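Local coordinates for protein catalase (Corynebacterium glutamicum, PDB 4B7H) that breaks down hydrogen peroxide to water and oxygen as a haem-dependent catalase and binds NADPH, with nitric oxide captured as an inhibitor, at residues Phe291-Thr296 with Ser340-Leu345; Thr144-Leu149 with Ser186-Thr191; Pro223-Tyr228 with Met278-Ala283. All coordinates share one frame; numbering follows the deposited sequence.

Interaction 1: Phe291-Thr296 with Ser340-Leu345; sequences FDLTKT and SPDRML. With HEM (protoporphyrin IX containing Fe), chain E.
P341 sets its CG over the centre of the F291 ring, 3.8 Å from CG to the ring centroid and 13° off the normal, a CH-pi contact. In the catalase fold this joins the loop between barrel strands 270-279 and 305-314 to the start of helix 343-359, whose later residues Q356 and R359 hydrogen-bond the haem. S340 CB meets the same ring obliquely. Next along, the F291 carbonyl sits against D342, with F291 O 3.3 Å from D342 CA in a CA-H...O contact. D342 is the N-cap: its OD1 accepts from L345 N at 3.1 Å and 166°, from well above the carboxylate plane, and more weakly from M344 N, while OD2 is bonded to H212. A water bridges the two segments, accepting from L293 N at 2.9 Å and giving a weak bond to D342 OD1. L293 CB rests on D342 OD2. Toward the haem, L293 and M344 cross at about a right angle, L293 CD2 lying 3.8 Å from M344 CB and 3.7 Å from the haem methyl CMC. M344 bends at chi2 (-79°), which brings SD beside the vinyl carbon CBB; a further bend at chi3 leaves CE 3.6 Å from haem CAB.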
# COMPACT_ATOMS: atom_id res chain seq x y z
N PHE A 291 -17.87 -29.12 -19.37
CA PHE A 291 -17.24 -27.88 -18.92
C PHE A 291 -17.78 -27.39 -17.58
O PHE A 291 -17.37 -26.33 -17.10
CB PHE A 291 -17.44 -26.79 -19.98
CG PHE A 291 -17.09 -27.24 -21.38
CD1 PHE A 291 -15.81 -27.71 -21.67
CD2 PHE A 291 -18.04 -27.19 -22.39
CE1 PHE A 291 -15.50 -28.12 -22.97
CE2 PHE A 291 -17.73 -27.60 -23.68
CZ PHE A 291 -16.45 -28.06 -23.97
N ASP A 292 -18.71 -28.14 -17.00
CA ASP A 292 -19.33 -27.83 -15.71
C ASP A 292 -18.43 -28.42 -14.63
O ASP A 292 -18.31 -29.64 -14.52
CB ASP A 292 -20.72 -28.47 -15.66
CG ASP A 292 -21.44 -28.25 -14.33
OD1 ASP A 292 -20.84 -27.73 -13.36
OD2 ASP A 292 -22.64 -28.62 -14.25
N LEU A 293 -17.78 -27.54 -13.87
CA LEU A 293 -16.85 -27.96 -12.83
C LEU A 293 -17.45 -28.92 -11.81
O LEU A 293 -16.74 -29.77 -11.24
CB LEU A 293 -16.29 -26.72 -12.14
CG LEU A 293 -15.29 -26.92 -11.00
CD1 LEU A 293 -14.05 -27.70 -11.46
CD2 LEU A 293 -14.90 -25.55 -10.44
N THR A 294 -18.77 -28.82 -11.59
CA THR A 294 -19.46 -29.70 -10.65
C THR A 294 -19.69 -31.11 -11.21
O THR A 294 -20.24 -31.97 -10.52
CB THR A 294 -20.82 -29.10 -10.18
OG1 THR A 294 -21.75 -29.13 -11.27
CG2 THR A 294 -20.65 -27.68 -9.67
N LYS A 295 -19.27 -31.33 -12.46
CA LYS A 295 -19.40 -32.64 -13.10
C LYS A 295 -18.03 -33.24 -13.40
O LYS A 295 -17.24 -32.65 -14.15
CB LYS A 295 -20.16 -32.53 -14.43
CG LYS A 295 -21.53 -31.87 -14.32
CD LYS A 295 -22.50 -32.75 -13.55
CE LYS A 295 -23.90 -32.15 -13.56
NZ LYS A 295 -23.95 -30.88 -12.79
N THR A 296 -17.74 -34.40 -12.81
CA THR A 296 -16.55 -35.14 -13.19
C THR A 296 -16.80 -35.93 -14.48
O THR A 296 -17.96 -36.23 -14.82
CB THR A 296 -16.10 -36.10 -12.08
OG1 THR A 296 -17.22 -36.89 -11.64
CG2 THR A 296 -15.55 -35.33 -10.90
N SER A 340 -11.08 -23.43 -21.30
CA SER A 340 -12.33 -24.06 -21.72
C SER A 340 -13.46 -23.13 -21.29
O SER A 340 -13.21 -22.19 -20.53
CB SER A 340 -12.49 -25.43 -21.06
OG SER A 340 -12.85 -25.29 -19.69
N PRO A 341 -14.70 -23.38 -21.76
CA PRO A 341 -15.85 -22.58 -21.30
C PRO A 341 -16.41 -23.03 -19.96
O PRO A 341 -17.62 -23.19 -19.79
CB PRO A 341 -16.90 -22.78 -22.41
CG PRO A 341 -16.46 -23.95 -23.19
CD PRO A 341 -15.00 -24.19 -22.95
N ASP A 342 -15.50 -23.27 -19.02
CA ASP A 342 -15.82 -23.44 -17.61
C ASP A 342 -15.77 -22.03 -17.00
O ASP A 342 -14.71 -21.41 -16.93
CB ASP A 342 -14.77 -24.38 -17.00
CG ASP A 342 -14.92 -24.56 -15.50
OD1 ASP A 342 -15.39 -23.64 -14.80
OD2 ASP A 342 -14.52 -25.64 -15.02
N ARG A 343 -16.93 -21.53 -16.56
CA ARG A 343 -17.02 -20.15 -16.10
C ARG A 343 -16.23 -19.91 -14.81
O ARG A 343 -15.77 -18.79 -14.56
CB ARG A 343 -18.48 -19.72 -15.91
CG ARG A 343 -19.30 -19.81 -17.17
CD ARG A 343 -20.74 -19.44 -16.91
NE ARG A 343 -21.56 -19.81 -18.05
CZ ARG A 343 -22.89 -19.76 -18.03
NH1 ARG A 343 -23.51 -19.36 -16.93
NH2 ARG A 343 -23.58 -20.14 -19.10
N MET A 344 -16.08 -20.95 -13.99
CA MET A 344 -15.26 -20.83 -12.79
C MET A 344 -13.81 -20.59 -13.20
O MET A 344 -13.17 -19.65 -12.71
CB MET A 344 -15.38 -22.09 -11.93
CG MET A 344 -16.77 -22.27 -11.30
SD MET A 344 -17.03 -21.25 -9.85
CE MET A 344 -16.09 -22.21 -8.67
N LEU A 345 -13.32 -21.42 -14.11
CA LEU A 345 -11.96 -21.27 -14.62
C LEU A 345 -11.76 -19.87 -15.20
O LEU A 345 -10.75 -19.21 -14.92
CB LEU A 345 -11.66 -22.34 -15.67
CG LEU A 345 -10.31 -22.21 -16.38
CD1 LEU A 345 -9.14 -22.20 -15.38
CD2 LEU A 345 -10.19 -23.32 -17.43
CHA HEM E . -6.29 -19.39 -3.93
CHB HEM E . -9.75 -17.22 -6.55
CHC HEM E . -11.79 -21.54 -7.32
CHD HEM E . -7.61 -23.59 -6.06
C1A HEM E . -7.05 -18.43 -4.56
C2A HEM E . -6.77 -17.01 -4.58
C3A HEM E . -7.72 -16.42 -5.32
C4A HEM E . -8.63 -17.44 -5.78
CMA HEM E . -7.88 -14.94 -5.67
CAA HEM E . -5.57 -16.33 -3.88
CBA HEM E . -4.37 -16.35 -4.81
CGA HEM E . -3.21 -15.54 -4.29
O1A HEM E . -2.05 -16.00 -4.50
O2A HEM E . -3.41 -14.46 -3.68
C1B HEM E . -10.63 -18.19 -6.97
C2B HEM E . -11.85 -17.97 -7.71
C3B HEM E . -12.43 -19.18 -7.89
C4B HEM E . -11.56 -20.18 -7.31
CMB HEM E . -12.36 -16.58 -8.13
CAB HEM E . -13.73 -19.55 -8.62
CBB HEM E . -14.23 -18.82 -9.62
C1C HEM E . -10.77 -22.48 -7.21
C2C HEM E . -10.72 -23.81 -7.78
C3C HEM E . -9.55 -24.37 -7.42
C4C HEM E . -8.83 -23.39 -6.63
CMC HEM E . -11.85 -24.45 -8.63
CAC HEM E . -8.94 -25.74 -7.78
CBC HEM E . -9.24 -26.39 -8.92
C1D HEM E . -6.92 -22.66 -5.31
C2D HEM E . -5.70 -22.96 -4.64
C3D HEM E . -5.28 -21.68 -3.98
C4D HEM E . -6.28 -20.71 -4.32
CMD HEM E . -4.98 -24.31 -4.59
CAD HEM E . -4.01 -21.49 -3.16
CBD HEM E . -2.83 -21.36 -4.12
CGD HEM E . -1.61 -21.28 -3.26
O1D HEM E . -0.93 -20.22 -3.24
O2D HEM E . -1.32 -22.28 -2.55
NA HEM E . -8.19 -18.67 -5.31
NB HEM E . -10.48 -19.54 -6.74
NC HEM E . -9.59 -22.25 -6.52
ND HEM E . -7.25 -21.33 -5.10
FE HEM E . -8.90 -20.46 -5.87
O HOH W 1 -17.89 -24.64 -13.98

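Interaction 2: Thr144-Leu149 with Ser186-Thr191; sequences TPTFFL and SAHQVT. With NDP (NADPH dihydro-nicotinamide-adenine-dinucleotide phosphate), chain H.
S186 meets F148 through the backbone, its CA 3.1 Å from F148 O in a CA-H...O contact near the start of helix 187-194; its OG turns to A183 O and other partners. H188, next in line to touch, takes T146 CG2 over its ring face, 3.9 Å from CG2 to the centroid, and bonds through NE2 to NADPH O2D at 2.7 Å, while ND1 is paired with T294 O. This places the contact in the wall of the NADPH pocket, where P145 CG also lies against the nicotinamide. Q189 buries more surface than any other residue of the contact. Its CG, anti to the backbone N (chi1 176°), is pressed on the F148 ring, 3.4 Å from the centroid and 9° off the normal, and the amide beyond turns 75° from the ring to meet T144 tip to tip. A water joins Q189 N to F147 O. V190 CG2 comes at the F148 ring edge, 3.8 Å from CD1. T144 OG1 donates to Q189 OE1 at 2.6 Å and accepts from T146 N at 3.1 Å in an ST turn, which implies a buried hydroxyl with both roles filled and its rotation fixed.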
# COMPACT_ATOMS: atom_id res chain seq x y z
N THR A 144 -9.53 -32.53 -4.82
CA THR A 144 -10.83 -33.01 -5.30
C THR A 144 -10.94 -32.78 -6.81
O THR A 144 -10.44 -31.77 -7.33
CB THR A 144 -12.00 -32.26 -4.63
OG1 THR A 144 -13.20 -32.52 -5.36
CG2 THR A 144 -11.73 -30.75 -4.59
N PRO A 145 -11.60 -33.71 -7.52
CA PRO A 145 -11.76 -33.60 -8.97
C PRO A 145 -12.87 -32.62 -9.36
O PRO A 145 -13.06 -32.36 -10.55
CB PRO A 145 -12.17 -35.03 -9.37
CG PRO A 145 -12.96 -35.49 -8.18
CD PRO A 145 -12.14 -34.99 -7.01
N THR A 146 -13.57 -32.07 -8.37
CA THR A 146 -14.72 -31.21 -8.63
C THR A 146 -14.70 -30.01 -7.67
O THR A 146 -13.71 -29.79 -6.98
CB THR A 146 -16.04 -32.04 -8.57
OG1 THR A 146 -17.15 -31.24 -8.99
CG2 THR A 146 -16.29 -32.59 -7.16
N PHE A 147 -15.77 -29.22 -7.63
CA PHE A 147 -15.84 -28.08 -6.71
C PHE A 147 -17.29 -27.70 -6.48
O PHE A 147 -18.19 -28.27 -7.10
CB PHE A 147 -15.04 -26.90 -7.26
CG PHE A 147 -14.60 -25.90 -6.20
CD1 PHE A 147 -13.69 -26.27 -5.22
CD2 PHE A 147 -15.06 -24.59 -6.23
CE1 PHE A 147 -13.26 -25.35 -4.26
CE2 PHE A 147 -14.64 -23.67 -5.27
CZ PHE A 147 -13.74 -24.05 -4.29
N PHE A 148 -17.50 -26.71 -5.62
CA PHE A 148 -18.82 -26.38 -5.08
C PHE A 148 -19.74 -25.62 -6.03
O PHE A 148 -20.95 -25.55 -5.79
CB PHE A 148 -18.68 -25.51 -3.83
CG PHE A 148 -17.86 -26.13 -2.72
CD1 PHE A 148 -18.47 -26.90 -1.73
CD2 PHE A 148 -16.49 -25.88 -2.63
CE1 PHE A 148 -17.71 -27.44 -0.69
CE2 PHE A 148 -15.73 -26.42 -1.58
CZ PHE A 148 -16.35 -27.19 -0.62
N LEU A 149 -19.17 -24.99 -7.07
CA LEU A 149 -19.92 -24.03 -7.87
C LEU A 149 -19.56 -24.12 -9.33
O LEU A 149 -18.51 -24.68 -9.67
CB LEU A 149 -19.64 -22.60 -7.40
CG LEU A 149 -19.91 -22.23 -5.95
CD1 LEU A 149 -19.24 -20.90 -5.63
CD2 LEU A 149 -21.41 -22.18 -5.66
N SER A 186 -23.73 -27.20 -5.09
CA SER A 186 -22.68 -27.58 -4.14
C SER A 186 -22.70 -29.06 -3.73
O SER A 186 -21.75 -29.54 -3.11
CB SER A 186 -22.80 -26.72 -2.87
OG SER A 186 -23.99 -27.02 -2.15
N ALA A 187 -23.78 -29.78 -4.04
CA ALA A 187 -23.96 -31.12 -3.49
C ALA A 187 -22.83 -32.10 -3.82
O ALA A 187 -22.43 -32.90 -2.98
CB ALA A 187 -25.31 -31.68 -3.88
N HIS A 188 -22.31 -32.05 -5.05
CA HIS A 188 -21.24 -32.98 -5.40
C HIS A 188 -20.03 -32.79 -4.49
O HIS A 188 -19.57 -33.75 -3.85
CB HIS A 188 -20.83 -32.84 -6.87
CG HIS A 188 -20.02 -34.00 -7.36
ND1 HIS A 188 -19.59 -34.10 -8.67
CD2 HIS A 188 -19.57 -35.11 -6.73
CE1 HIS A 188 -18.91 -35.23 -8.82
NE2 HIS A 188 -18.89 -35.86 -7.66
N GLN A 189 -19.54 -31.57 -4.40
CA GLN A 189 -18.34 -31.33 -3.61
C GLN A 189 -18.58 -31.46 -2.11
O GLN A 189 -17.70 -31.92 -1.37
CB GLN A 189 -17.70 -29.98 -3.94
CG GLN A 189 -16.50 -29.67 -3.06
CD GLN A 189 -15.40 -30.72 -3.17
OE1 GLN A 189 -15.26 -31.37 -4.20
NE2 GLN A 189 -14.61 -30.86 -2.11
N VAL A 190 -19.77 -31.08 -1.64
CA VAL A 190 -20.04 -31.24 -0.21
C VAL A 190 -20.05 -32.72 0.19
O VAL A 190 -19.55 -33.08 1.26
CB VAL A 190 -21.33 -30.51 0.22
CG1 VAL A 190 -21.63 -30.77 1.68
CG2 VAL A 190 -21.18 -29.01 -0.02
N THR A 191 -20.55 -33.58 -0.69
CA THR A 191 -20.51 -35.02 -0.42
C THR A 191 -19.07 -35.52 -0.33
O THR A 191 -18.72 -36.30 0.56
CB THR A 191 -21.31 -35.79 -1.49
OG1 THR A 191 -22.66 -35.31 -1.50
CG2 THR A 191 -21.31 -37.28 -1.20
PA NDP H . -14.86 -44.89 -10.83
O1A NDP H . -15.21 -46.12 -10.08
O2A NDP H . -14.09 -45.18 -12.07
O5B NDP H . -14.02 -43.94 -9.87
C5B NDP H . -14.47 -43.67 -8.56
C4B NDP H . -13.48 -42.69 -7.95
O4B NDP H . -13.90 -42.35 -6.64
C3B NDP H . -12.08 -43.30 -7.86
O3B NDP H . -11.11 -42.35 -8.26
C2B NDP H . -11.97 -43.63 -6.38
O2B NDP H . -10.66 -43.71 -5.87
C1B NDP H . -12.79 -42.49 -5.79
N9A NDP H . -13.12 -42.69 -4.36
C8A NDP H . -13.02 -43.85 -3.63
N7A NDP H . -13.39 -43.60 -2.36
C5A NDP H . -13.72 -42.28 -2.26
C6A NDP H . -14.16 -41.51 -1.19
N6A NDP H . -14.01 -41.94 0.06
N1A NDP H . -14.44 -40.17 -1.40
C2A NDP H . -14.26 -39.61 -2.65
N3A NDP H . -13.82 -40.39 -3.70
C4A NDP H . -13.55 -41.71 -3.51
O3 NDP H . -16.24 -44.09 -11.14
PN NDP H . -16.34 -42.69 -11.94
O1N NDP H . -14.99 -42.23 -12.38
O2N NDP H . -17.44 -42.85 -12.92
O5D NDP H . -16.87 -41.67 -10.81
C5D NDP H . -17.86 -42.08 -9.89
C4D NDP H . -17.93 -41.09 -8.75
O4D NDP H . -16.69 -41.09 -8.07
C3D NDP H . -18.15 -39.67 -9.26
O3D NDP H . -19.53 -39.34 -9.30
C2D NDP H . -17.36 -38.83 -8.26
O2D NDP H . -18.20 -38.43 -7.22
C1D NDP H . -16.32 -39.78 -7.67
N1N NDP H . -14.95 -39.46 -8.16
C2N NDP H . -14.76 -39.26 -9.49
C3N NDP H . -13.51 -38.97 -10.02
C7N NDP H . -13.41 -38.75 -11.50
O7N NDP H . -12.42 -37.89 -11.98
N7N NDP H . -14.26 -39.35 -12.32
C4N NDP H . -12.28 -38.84 -9.16
C5N NDP H . -12.60 -39.08 -7.71
C6N NDP H . -13.90 -39.37 -7.28
P2B NDP H . -9.90 -45.13 -5.77
O1X NDP H . -10.78 -46.07 -4.96
O2X NDP H . -9.68 -45.65 -7.17
O3X NDP H . -8.57 -44.88 -5.07
O HOH W 2 -20.51 -29.54 -6.20

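Interaction 3: Pro223-Tyr228 with Met278-Ala283; sequences PVWVKY and MPFEDA
W225 and M278 form an antiparallel hydrogen-bonded pair: W225 N gives to M278 O at 2.9 Å and 152°, and M278 N returns the bond to W225 O at 2.8 Å and 160°. Beyond this pair, waters bridge the two segments. One accepts from F280 N and donates to P223 O, with a weak bond to E281 OE1. Another accepts from the indole NE1 of W225 at 2.9 Å, in the plane of that ring, and donates to F280 O at 3.0 Å; the same water lies over the centre of one face of the F280 ring. The strands 223-232 and 270-279 are neighbours in the antiparallel beta-barrel of the catalase fold, and strand 214-217 borders 223-232 as well, with W216 paired to V224 and F214 to V226 through the backbone. W225 and M278 project from one face of the sheet, and their CB atoms touch. The chain of M278 runs out extended to SD, which meets the indole obliquely in a Met-aromatic contact; the bend at chi3 turns only CE. F280 CG is anti to its backbone N, and its ring runs nearly parallel to the five-membered ring of W225, 15° between planes, but slid so that the centroids stand 5.2 Å apart and the rings barely overlap. The closest approaches run along one side of the indole, F280 CE1 to W225 CZ2 at 3.7 Å and F280 CD1 as near to W225 NE1. P223 comes obliquely to the F280 ring, CG 3.6 Å from CD1. A283 CB lies 3.8 Å from W225 NE1, and F291 meets the indole edge-to-face.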
# COMPACT_ATOMS: atom_id res chain seq x y z
N PRO A 223 -6.93 -29.61 -31.17
CA PRO A 223 -7.22 -29.58 -29.73
C PRO A 223 -7.89 -30.86 -29.22
O PRO A 223 -8.63 -31.51 -29.96
CB PRO A 223 -8.21 -28.43 -29.63
CG PRO A 223 -9.02 -28.55 -30.91
CD PRO A 223 -8.03 -29.03 -31.96
N VAL A 224 -7.60 -31.21 -27.97
CA VAL A 224 -8.39 -32.19 -27.22
C VAL A 224 -8.68 -31.58 -25.85
O VAL A 224 -7.93 -30.73 -25.36
CB VAL A 224 -7.64 -33.53 -27.04
CG1 VAL A 224 -7.55 -34.28 -28.35
CG2 VAL A 224 -6.26 -33.31 -26.43
N TRP A 225 -9.77 -32.01 -25.22
CA TRP A 225 -10.06 -31.58 -23.86
C TRP A 225 -9.37 -32.50 -22.87
O TRP A 225 -9.30 -33.72 -23.09
CB TRP A 225 -11.57 -31.55 -23.61
CG TRP A 225 -12.34 -30.65 -24.55
CD1 TRP A 225 -13.24 -31.04 -25.52
CD2 TRP A 225 -12.30 -29.22 -24.60
NE1 TRP A 225 -13.75 -29.94 -26.16
CE2 TRP A 225 -13.19 -28.81 -25.62
CE3 TRP A 225 -11.59 -28.23 -23.89
CZ2 TRP A 225 -13.39 -27.46 -25.94
CZ3 TRP A 225 -11.80 -26.90 -24.21
CH2 TRP A 225 -12.69 -26.53 -25.22
N VAL A 226 -8.83 -31.95 -21.78
CA VAL A 226 -8.13 -32.78 -20.80
C VAL A 226 -8.49 -32.44 -19.35
O VAL A 226 -8.90 -31.32 -19.05
CB VAL A 226 -6.58 -32.68 -20.95
CG1 VAL A 226 -6.14 -33.09 -22.35
CG2 VAL A 226 -6.09 -31.27 -20.60
N LYS A 227 -8.35 -33.43 -18.48
CA LYS A 227 -8.36 -33.22 -17.03
C LYS A 227 -7.12 -33.85 -16.42
O LYS A 227 -6.75 -34.98 -16.76
CB LYS A 227 -9.62 -33.80 -16.37
CG LYS A 227 -10.90 -33.02 -16.66
CD LYS A 227 -12.07 -33.56 -15.85
CE LYS A 227 -13.38 -32.82 -16.17
NZ LYS A 227 -13.41 -31.41 -15.66
N TYR A 228 -6.49 -33.12 -15.51
CA TYR A 228 -5.29 -33.60 -14.83
C TYR A 228 -5.60 -34.34 -13.54
O TYR A 228 -6.42 -33.87 -12.73
CB TYR A 228 -4.41 -32.42 -14.46
CG TYR A 228 -3.79 -31.68 -15.61
CD1 TYR A 228 -2.68 -32.21 -16.28
CD2 TYR A 228 -4.27 -30.44 -16.01
CE1 TYR A 228 -2.09 -31.52 -17.32
CE2 TYR A 228 -3.68 -29.74 -17.05
CZ TYR A 228 -2.59 -30.29 -17.70
OH TYR A 228 -1.99 -29.59 -18.72
N MET A 278 -10.53 -36.18 -23.64
CA MET A 278 -11.78 -36.24 -24.37
C MET A 278 -11.62 -35.61 -25.75
O MET A 278 -11.32 -34.43 -25.87
CB MET A 278 -12.89 -35.53 -23.59
CG MET A 278 -14.21 -35.43 -24.35
SD MET A 278 -15.43 -34.44 -23.46
CE MET A 278 -15.84 -35.51 -22.09
N PRO A 279 -11.81 -36.41 -26.81
CA PRO A 279 -11.74 -35.83 -28.16
C PRO A 279 -12.67 -34.62 -28.29
O PRO A 279 -13.76 -34.61 -27.71
CB PRO A 279 -12.21 -36.98 -29.06
CG PRO A 279 -11.83 -38.21 -28.29
CD PRO A 279 -12.07 -37.86 -26.84
N PHE A 280 -12.23 -33.61 -29.03
CA PHE A 280 -12.98 -32.37 -29.20
C PHE A 280 -14.42 -32.67 -29.64
O PHE A 280 -15.37 -32.06 -29.14
CB PHE A 280 -12.27 -31.48 -30.22
CG PHE A 280 -12.79 -30.07 -30.30
CD1 PHE A 280 -12.31 -29.08 -29.45
CD2 PHE A 280 -13.74 -29.72 -31.25
CE1 PHE A 280 -12.78 -27.78 -29.53
CE2 PHE A 280 -14.21 -28.43 -31.34
CZ PHE A 280 -13.73 -27.45 -30.48
N GLU A 281 -14.57 -33.62 -30.56
CA GLU A 281 -15.89 -33.94 -31.11
C GLU A 281 -16.80 -34.74 -30.16
O GLU A 281 -17.99 -34.88 -30.42
CB GLU A 281 -15.76 -34.64 -32.46
CG GLU A 281 -15.15 -36.03 -32.38
CD GLU A 281 -13.64 -36.04 -32.50
OE1 GLU A 281 -12.99 -35.03 -32.14
OE2 GLU A 281 -13.10 -37.07 -32.96
N ASP A 282 -16.24 -35.25 -29.06
CA ASP A 282 -17.01 -35.99 -28.05
C ASP A 282 -17.81 -35.06 -27.13
O ASP A 282 -18.78 -35.48 -26.50
CB ASP A 282 -16.08 -36.81 -27.15
CG ASP A 282 -15.71 -38.16 -27.73
OD1 ASP A 282 -15.79 -38.33 -28.97
OD2 ASP A 282 -15.31 -39.05 -26.94
N ALA A 283 -17.37 -33.81 -27.03
CA ALA A 283 -17.90 -32.89 -26.02
C ALA A 283 -19.41 -32.66 -26.05
O ALA A 283 -20.07 -32.71 -25.01
CB ALA A 283 -17.15 -31.56 -26.06
O HOH W 3 -9.93 -34.24 -30.76
O HOH W 4 -15.68 -29.22 -28.19

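How the interactions relate
Interaction 1 stands between the others, its centre about 12 Å from that of interaction 2 and about 13 Å from that of interaction 3; interactions 2 and 3 do not touch. L293 O lies 2.7 Å from T146 OG1 and T294 O 2.9 Å from H188 ND1, both probable hydrogen bonds, tying the loop of interaction 1 to the NADPH-binding wall. On the far end S340 CB packs 3.5 Å from W225 CZ3, and F291 CE1 3.6 Å from W225 CE2. Interactions 1 and 2 also share the haem pocket: the side chain of M344 lies about 7 Å from the bound nitric oxide, that of F147 about 4 Å.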